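Local coordinates for amino acid ABC superfamily ATP binding cassette transporter, binding protein (Streptococcus pneumoniae, PDB 4H5G) that binds L-arginine and, as a putative membrane-anchored lipoprotein, probably delivers it to an amino acid ABC transporter, at residues F63-V66 against L67-L70; M153-A156 against V157-L160; G226-Q229 against S230-K234. All coordinates share one frame; numbering follows the deposited sequence. Where two conformers were deposited one is given.

Interaction 1: residues F63-V66 against L67-L70; sequences FDNV and LTSL. With ARG (arginine), chain L.
Val66 O is held by two donors from the next turn. In the conformer given, one of two, Ser69 OG donates to Val66 O at 2.7 Å. Leu70 N donates to Val66 O at 3.2 Å, in the usual i to i+4 helical bond. Both reach it from one face of the carbonyl plane. The hydroxyl comes in at a bent C=O...O angle of 123°, while the amide lies closer to the line of the carbonyl. In this conformer OG sits between the serine's own backbone N and carbonyl carbon (chi1 68°), turned back to the helix, and the buried hydroxyl has a backbone acceptor. One residue earlier, Ser69 N donates to Asn65 O at 3.0 Å.

The segment leads into helix 66-71 of a type II periplasmic binding protein fold. Here two waters bridge the run into the helix. Water 1 donates to Phe63 O and accepts from Leu67 N; water 2 does the same between Asp64 O and Thr68 N. Asn65 OD1 lies 3.4 Å from Thr68 CB.

Phe63 turns the other way. With CG anti to the backbone N (chi1 -176°), its ring stands beside the bound arginine. The ligand's CD lies over one ring face, toward the rim, and ligand NE comes within 3.3 Å of Phe63 CD1. The ligand's hydrogen bonds come from other residues, among them Gly81, Ser83, Arg88 and Asp171.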
loop_
_atom_site.group_PDB
_atom_site.type_symbol
_atom_site.label_atom_id
_atom_site.label_comp_id
_atom_site.label_asym_id
_atom_site.label_seq_id
_atom_site.Cartn_x
_atom_site.Cartn_y
_atom_site.Cartn_z
ATOM N N PHE A 63 -8.412 3.783 0.108
ATOM C CA PHE A 63 -7.820 2.796 0.998
ATOM C C PHE A 63 -8.700 2.464 2.190
ATOM O O PHE A 63 -8.827 1.292 2.555
ATOM C CB PHE A 63 -6.427 3.186 1.487
ATOM C CG PHE A 63 -5.792 2.110 2.332
ATOM C CD1 PHE A 63 -5.166 1.030 1.739
ATOM C CD2 PHE A 63 -5.893 2.144 3.717
ATOM C CE1 PHE A 63 -4.605 0.023 2.514
ATOM C CE2 PHE A 63 -5.355 1.130 4.498
ATOM C CZ PHE A 63 -4.708 0.075 3.900
ATOM N N ASP A 64 -9.304 3.486 2.796
ATOM C CA ASP A 64 -10.064 3.287 4.032
ATOM C C ASP A 64 -11.325 2.433 3.875
ATOM O O ASP A 64 -11.977 2.100 4.872
ATOM C CB ASP A 64 -10.383 4.613 4.755
ATOM C CG ASP A 64 -11.207 5.572 3.923
ATOM O OD1 ASP A 64 -11.609 5.224 2.797
ATOM O OD2 ASP A 64 -11.463 6.690 4.415
ATOM N N ASN A 65 -11.642 2.047 2.639
ATOM C CA ASN A 65 -12.758 1.117 2.416
ATOM C C ASN A 65 -12.332 -0.238 1.858
ATOM O O ASN A 65 -13.180 -1.099 1.616
ATOM C CB ASN A 65 -13.832 1.751 1.516
ATOM C CG ASN A 65 -15.234 1.575 2.076
ATOM O OD1 ASN A 65 -15.414 1.009 3.161
ATOM N ND2 ASN A 65 -16.228 2.075 1.359
ATOM N N VAL A 66 -11.028 -0.434 1.666
ATOM C CA VAL A 66 -10.528 -1.674 1.076
ATOM C C VAL A 66 -10.825 -2.885 1.968
ATOM O O VAL A 66 -11.407 -3.882 1.514
ATOM C CB VAL A 66 -9.018 -1.566 0.748
ATOM C CG1 VAL A 66 -8.410 -2.946 0.522
ATOM C CG2 VAL A 66 -8.777 -0.675 -0.481
ATOM N N LEU A 67 -10.450 -2.807 3.242
ATOM C CA LEU A 67 -10.718 -3.937 4.139
ATOM C C LEU A 67 -12.216 -4.169 4.369
ATOM O O LEU A 67 -12.685 -5.311 4.444
ATOM C CB LEU A 67 -9.956 -3.765 5.458
ATOM C CG LEU A 67 -8.445 -3.929 5.274
ATOM C CD1 LEU A 67 -7.731 -3.564 6.580
ATOM C CD2 LEU A 67 -8.095 -5.359 4.868
ATOM N N THR A 68 -12.995 -3.099 4.470
ATOM C CA THR A 68 -14.441 -3.232 4.652
ATOM C C THR A 68 -15.083 -3.934 3.454
ATOM O O THR A 68 -15.983 -4.756 3.608
ATOM C CB THR A 68 -15.104 -1.852 4.890
ATOM O OG1 THR A 68 -14.614 -1.305 6.124
ATOM C CG2 THR A 68 -16.625 -1.970 4.953
ATOM N N SER A 69 -14.620 -3.606 2.251
ATOM C CA SER A 69 -15.180 -4.236 1.049
ATOM C C SER A 69 -14.857 -5.724 1.004
ATOM O O SER A 69 -15.668 -6.526 0.550
ATOM C CB SER A 69 -14.696 -3.540 -0.229
ATOM O OG SER A 69 -13.316 -3.743 -0.440
ATOM N N LEU A 70 -13.672 -6.095 1.479
ATOM C CA LEU A 70 -13.318 -7.516 1.587
ATOM C C LEU A 70 -14.218 -8.170 2.605
ATOM O O LEU A 70 -14.811 -9.216 2.355
ATOM C CB LEU A 70 -11.847 -7.669 2.010
ATOM C CG LEU A 70 -11.376 -9.077 2.415
ATOM C CD1 LEU A 70 -11.383 -10.065 1.221
ATOM C CD2 LEU A 70 -9.966 -9.010 3.031
HETATM N N ARG L . 0.811 0.122 4.754
HETATM C CA ARG L . -0.186 1.069 5.276
HETATM C C ARG L . -1.356 0.342 5.901
HETATM O O ARG L . -1.591 -0.853 5.660
HETATM C CB ARG L . -0.686 2.010 4.171
HETATM C CG ARG L . -1.162 1.310 2.900
HETATM C CD ARG L . -1.848 2.294 1.941
HETATM N NE ARG L . -2.151 1.667 0.646
HETATM C CZ ARG L . -2.700 2.290 -0.393
HETATM N NH1 ARG L . -2.924 1.629 -1.527
HETATM N NH2 ARG L . -3.020 3.575 -0.294
HETATM O OXT ARG L . -2.101 0.943 6.679
HETATM O O HOH W 1 -9.064 -0.422 4.688
HETATM O O HOH W 2 -11.797 -0.574 5.416
#

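Interaction 2: residues M153-A156 against V157-L160; sequences MGEA and VNEL. With PEG (di(hydroxyethyl)ether), chain D.
Glu155 and Glu159 lie one turn apart, and their carboxylates come close. The side chain of Glu159 can be followed outward. Its CB packs 3.6 Å from Ala156 O and equally near Glu155 O. Glu159 CG lies against the Glu155 backbone, 3.3 Å from Glu155 O, and is just as near to Glu155 OE2. CD is also close to that OE2. At the tip, Glu159 OE2 stands 2.9 Å from Glu155 OE2. Two acceptors of like charge meet here, so the pair would repel if both groups are ionised; the closeness may raise the pKa of one of them. The carboxylate planes are turned 78° apart. Glu159 is extended beyond CG, whereas Glu155 bends at chi2 (63°), which turns its carboxylate forward along the helix toward Glu159.

Beneath these side chains runs regular helical bonding. Val157, Asn158, Glu159 and Leu160 each donate their N-H to the carbonyl four residues back, from Met153 to Ala156. On another side of the turn, Asn158 CG packs 3.4 Å from Gly154 O. A diethylene glycol molecule, probably from the crystallisation liquor, places its O4 3.1 Å from both Gly154 O and Asn158 OD1. Met153 SD and Val157 CG2 make a looser apolar contact at 4.3 Å.

Asp21 accepts from Met153 N at the start of the helix and also binds the arginine ligand. Helix 153-162 packs on the sheet of its lobe: Met153, Ala156 and Leu160 touch Val168 of strand 167-171, and Ala156 and Glu159 touch Leu150 of strand 146-150. Met153 and Val157 also meet Tyr178 of helix 172-181.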
loop_
_atom_site.group_PDB
_atom_site.type_symbol
_atom_site.label_atom_id
_atom_site.label_comp_id
_atom_site.label_asym_id
_atom_site.label_seq_id
_atom_site.Cartn_x
_atom_site.Cartn_y
_atom_site.Cartn_z
ATOM N N MET A 153 -3.962 9.375 -1.092
ATOM C CA MET A 153 -2.549 9.753 -0.941
ATOM C C MET A 153 -2.119 10.839 -1.921
ATOM O O MET A 153 -1.293 11.688 -1.584
ATOM C CB MET A 153 -1.617 8.534 -1.050
ATOM C CG MET A 153 -0.127 8.894 -0.892
ATOM S SD MET A 153 0.229 9.769 0.655
ATOM C CE MET A 153 -0.032 8.449 1.828
ATOM N N GLY A 154 -2.672 10.816 -3.133
ATOM C CA GLY A 154 -2.365 11.849 -4.121
ATOM C C GLY A 154 -2.747 13.230 -3.627
ATOM O O GLY A 154 -2.044 14.215 -3.888
ATOM N N GLU A 155 -3.863 13.311 -2.904
ATOM C CA GLU A 155 -4.305 14.592 -2.348
ATOM C C GLU A 155 -3.363 15.060 -1.239
ATOM O O GLU A 155 -3.069 16.256 -1.132
ATOM C CB GLU A 155 -5.758 14.514 -1.850
ATOM C CG GLU A 155 -6.243 15.751 -1.084
ATOM C CD GLU A 155 -6.272 17.028 -1.921
ATOM O OE1 GLU A 155 -6.297 16.943 -3.167
ATOM O OE2 GLU A 155 -6.277 18.131 -1.325
ATOM N N ALA A 156 -2.872 14.123 -0.432
ATOM C CA ALA A 156 -1.893 14.478 0.604
ATOM C C ALA A 156 -0.667 15.100 -0.034
ATOM O O ALA A 156 -0.160 16.130 0.425
ATOM C CB ALA A 156 -1.511 13.258 1.437
ATOM N N VAL A 157 -0.188 14.486 -1.108
ATOM C CA VAL A 157 1.008 15.001 -1.773
ATOM C C VAL A 157 0.729 16.327 -2.484
ATOM O O VAL A 157 1.583 17.215 -2.511
ATOM C CB VAL A 157 1.632 13.950 -2.714
ATOM C CG1 VAL A 157 2.827 14.548 -3.483
ATOM C CG2 VAL A 157 2.077 12.741 -1.914
ATOM N N ASN A 158 -0.469 16.481 -3.044
ATOM C CA ASN A 158 -0.835 17.783 -3.606
ATOM C C ASN A 158 -0.817 18.878 -2.548
ATOM O O ASN A 158 -0.411 20.003 -2.819
ATOM C CB ASN A 158 -2.208 17.742 -4.288
ATOM C CG ASN A 158 -2.171 17.064 -5.649
ATOM O OD1 ASN A 158 -1.126 16.991 -6.301
ATOM N ND2 ASN A 158 -3.325 16.567 -6.085
ATOM N N GLU A 159 -1.249 18.547 -1.335
ATOM C CA GLU A 159 -1.243 19.539 -0.263
ATOM C C GLU A 159 0.177 19.873 0.195
ATOM O O GLU A 159 0.471 21.023 0.529
ATOM C CB GLU A 159 -2.151 19.101 0.905
ATOM C CG GLU A 159 -3.621 19.047 0.489
ATOM C CD GLU A 159 -4.581 18.938 1.674
ATOM O OE1 GLU A 159 -4.146 19.148 2.826
ATOM O OE2 GLU A 159 -5.773 18.637 1.446
ATOM N N LEU A 160 1.055 18.876 0.173
ATOM C CA LEU A 160 2.485 19.110 0.428
ATOM C C LEU A 160 3.061 20.058 -0.627
ATOM O O LEU A 160 3.726 21.041 -0.304
ATOM C CB LEU A 160 3.245 17.780 0.421
ATOM C CG LEU A 160 4.773 17.903 0.435
ATOM C CD1 LEU A 160 5.255 18.509 1.751
ATOM C CD2 LEU A 160 5.460 16.559 0.182
HETATM C C1 PEG D . 2.100 16.313 -9.616
HETATM O O1 PEG D . 2.591 17.167 -10.554
HETATM C C2 PEG D . 3.052 15.411 -8.837
HETATM O O2 PEG D . 2.559 14.541 -7.889
HETATM C C3 PEG D . 1.205 14.665 -7.818
HETATM C C4 PEG D . 0.395 13.805 -6.832
HETATM O O4 PEG D . -0.959 13.933 -6.772
#

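Interaction 3: residues G226-Q229 against S230-K234; sequences GTYQ and SYLEK. With ACT (acetate ion), chain F.
The Tyr231 ring has Thr227 over one face. Thr227 CG2 makes a CH-pi contact there, 3.7 Å from the ring centroid and 25° off the normal. Thr227 O lies 3.3 Å above the same ring, toward its rim. Thr227 CG2 is anti to the backbone N (chi1 -52° for OG1), which sets the methyl over the phenol. Tyr231 CD2 and Leu232 CG approach the Tyr228 ring obliquely. Leu232 CG comes to 3.6 Å from Tyr228 CE2. The Tyr228 and Tyr231 side chains cross at about a right angle.

Gly226 joins two helices. It ends helix 209-225 in a Schellman motif, with positive phi (72°), and is also the N-cap residue of helix 227-235. Gly226 O accepts from Ser230 N at 3.1 Å. Tyr231, Leu232 and Glu233 continue the pattern, each donating its N-H to the carbonyl four residues back.

Tyr228 OH is hydrogen-bonded to Asp41, and Tyr228, Tyr231 and Leu232 all touch Ala40 of helix 40-52. In the conformer given, one of two, Lys234 NZ donates to acetate O at 2.8 Å; the acetate is probably from the crystallisation liquor.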
loop_
_atom_site.group_PDB
_atom_site.type_symbol
_atom_site.label_atom_id
_atom_site.label_comp_id
_atom_site.label_asym_id
_atom_site.label_seq_id
_atom_site.Cartn_x
_atom_site.Cartn_y
_atom_site.Cartn_z
ATOM N N GLY A 226 13.013 -13.633 -6.046
ATOM C CA GLY A 226 13.250 -12.195 -6.005
ATOM C C GLY A 226 12.273 -11.398 -6.855
ATOM O O GLY A 226 12.517 -10.237 -7.185
ATOM N N THR A 227 11.150 -12.020 -7.191
ATOM C CA THR A 227 10.241 -11.470 -8.201
ATOM C C THR A 227 9.477 -10.249 -7.712
ATOM O O THR A 227 9.186 -9.333 -8.491
ATOM C CB THR A 227 9.247 -12.552 -8.680
ATOM O OG1 THR A 227 9.988 -13.719 -9.073
ATOM C CG2 THR A 227 8.447 -12.062 -9.887
ATOM N N TYR A 228 9.113 -10.227 -6.434
ATOM C CA TYR A 228 8.349 -9.074 -5.956
ATOM C C TYR A 228 9.237 -7.824 -6.001
ATOM O O TYR A 228 8.805 -6.760 -6.463
ATOM C CB TYR A 228 7.700 -9.281 -4.572
ATOM C CG TYR A 228 6.665 -8.194 -4.339
ATOM C CD1 TYR A 228 5.358 -8.350 -4.775
ATOM C CD2 TYR A 228 7.025 -6.981 -3.773
ATOM C CE1 TYR A 228 4.416 -7.333 -4.606
ATOM C CE2 TYR A 228 6.096 -5.956 -3.600
ATOM C CZ TYR A 228 4.799 -6.140 -4.021
ATOM O OH TYR A 228 3.888 -5.110 -3.849
ATOM N N GLN A 229 10.487 -7.966 -5.566
ATOM C CA GLN A 229 11.471 -6.885 -5.725
ATOM C C GLN A 229 11.577 -6.471 -7.188
ATOM O O GLN A 229 11.580 -5.288 -7.502
ATOM C CB GLN A 229 12.847 -7.317 -5.190
ATOM C CG GLN A 229 13.952 -6.253 -5.312
ATOM C CD GLN A 229 13.699 -5.015 -4.471
ATOM O OE1 GLN A 229 14.074 -3.893 -4.857
ATOM N NE2 GLN A 229 13.077 -5.203 -3.311
ATOM N N SER A 230 11.648 -7.445 -8.090
ATOM C CA SER A 230 11.729 -7.120 -9.519
ATOM C C SER A 230 10.483 -6.377 -10.020
ATOM O O SER A 230 10.581 -5.461 -10.850
ATOM C CB SER A 230 11.984 -8.381 -10.347
ATOM O OG SER A 230 13.287 -8.887 -10.111
ATOM N N TYR A 231 9.319 -6.784 -9.529
ATOM C CA TYR A 231 8.058 -6.107 -9.886
ATOM C C TYR A 231 8.082 -4.651 -9.446
ATOM O O TYR A 231 7.613 -3.772 -10.167
ATOM C CB TYR A 231 6.863 -6.760 -9.173
ATOM C CG TYR A 231 6.373 -8.108 -9.670
ATOM C CD1 TYR A 231 6.692 -8.596 -10.928
ATOM C CD2 TYR A 231 5.542 -8.881 -8.856
ATOM C CE1 TYR A 231 6.200 -9.843 -11.356
ATOM C CE2 TYR A 231 5.051 -10.103 -9.274
ATOM C CZ TYR A 231 5.381 -10.577 -10.514
ATOM O OH TYR A 231 4.875 -11.810 -10.895
ATOM N N LEU A 232 8.581 -4.398 -8.239
ATOM C CA LEU A 232 8.664 -3.021 -7.735
ATOM C C LEU A 232 9.591 -2.182 -8.603
ATOM O O LEU A 232 9.304 -1.017 -8.890
ATOM C CB LEU A 232 9.166 -3.003 -6.287
ATOM C CG LEU A 232 8.216 -3.533 -5.214
ATOM C CD1 LEU A 232 8.998 -3.786 -3.933
ATOM C CD2 LEU A 232 7.078 -2.551 -4.943
ATOM N N GLU A 233 10.713 -2.766 -9.012
ATOM C CA GLU A 233 11.658 -2.005 -9.826
ATOM C C GLU A 233 11.097 -1.695 -11.208
ATOM O O GLU A 233 11.334 -0.617 -11.767
ATOM C CB GLU A 233 13.014 -2.728 -9.895
ATOM C CG GLU A 233 13.620 -2.886 -8.518
ATOM C CD GLU A 233 14.945 -3.616 -8.526
ATOM O OE1 GLU A 233 15.415 -3.992 -9.618
ATOM O OE2 GLU A 233 15.505 -3.811 -7.425
ATOM N N LYS A 234 10.335 -2.627 -11.770
ATOM C CA LYS A 234 9.711 -2.399 -13.078
ATOM C C LYS A 234 8.655 -1.317 -12.991
ATOM O O LYS A 234 8.520 -0.478 -13.891
ATOM C CB LYS A 234 9.030 -3.670 -13.574
ATOM C CG LYS A 234 9.946 -4.847 -13.753
ATOM C CD LYS A 234 10.532 -4.910 -15.139
ATOM C CE LYS A 234 11.110 -6.288 -15.393
ATOM N NZ LYS A 234 10.050 -7.326 -15.287
HETATM C C ACT F . 10.611 -10.362 -13.486
HETATM O O ACT F . 9.790 -9.417 -13.506
HETATM O OXT ACT F . 11.819 -10.056 -13.613
HETATM C CH3 ACT F . 10.173 -11.787 -13.326
#

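Overall arrangement
The three contacts follow one another along the chain; none nests in or crosses another. Each is local, closing only a turn or two of helix. Interaction 1 comes first, where the loop after strand 55-60 enters helix 66-71. Interaction 2 follows on helix 153-162, against the five-stranded sheet. Both lie beside the arginine site, and their nearest atoms are about 7 Å apart. Interaction 3 lies further from the ligand and near the C terminus, joining helices 209-225 and 227-235 and packing on helix 40-52. Interactions 1 and 3 lie on opposite sides of the chain's centre, their centres about 25 Å apart.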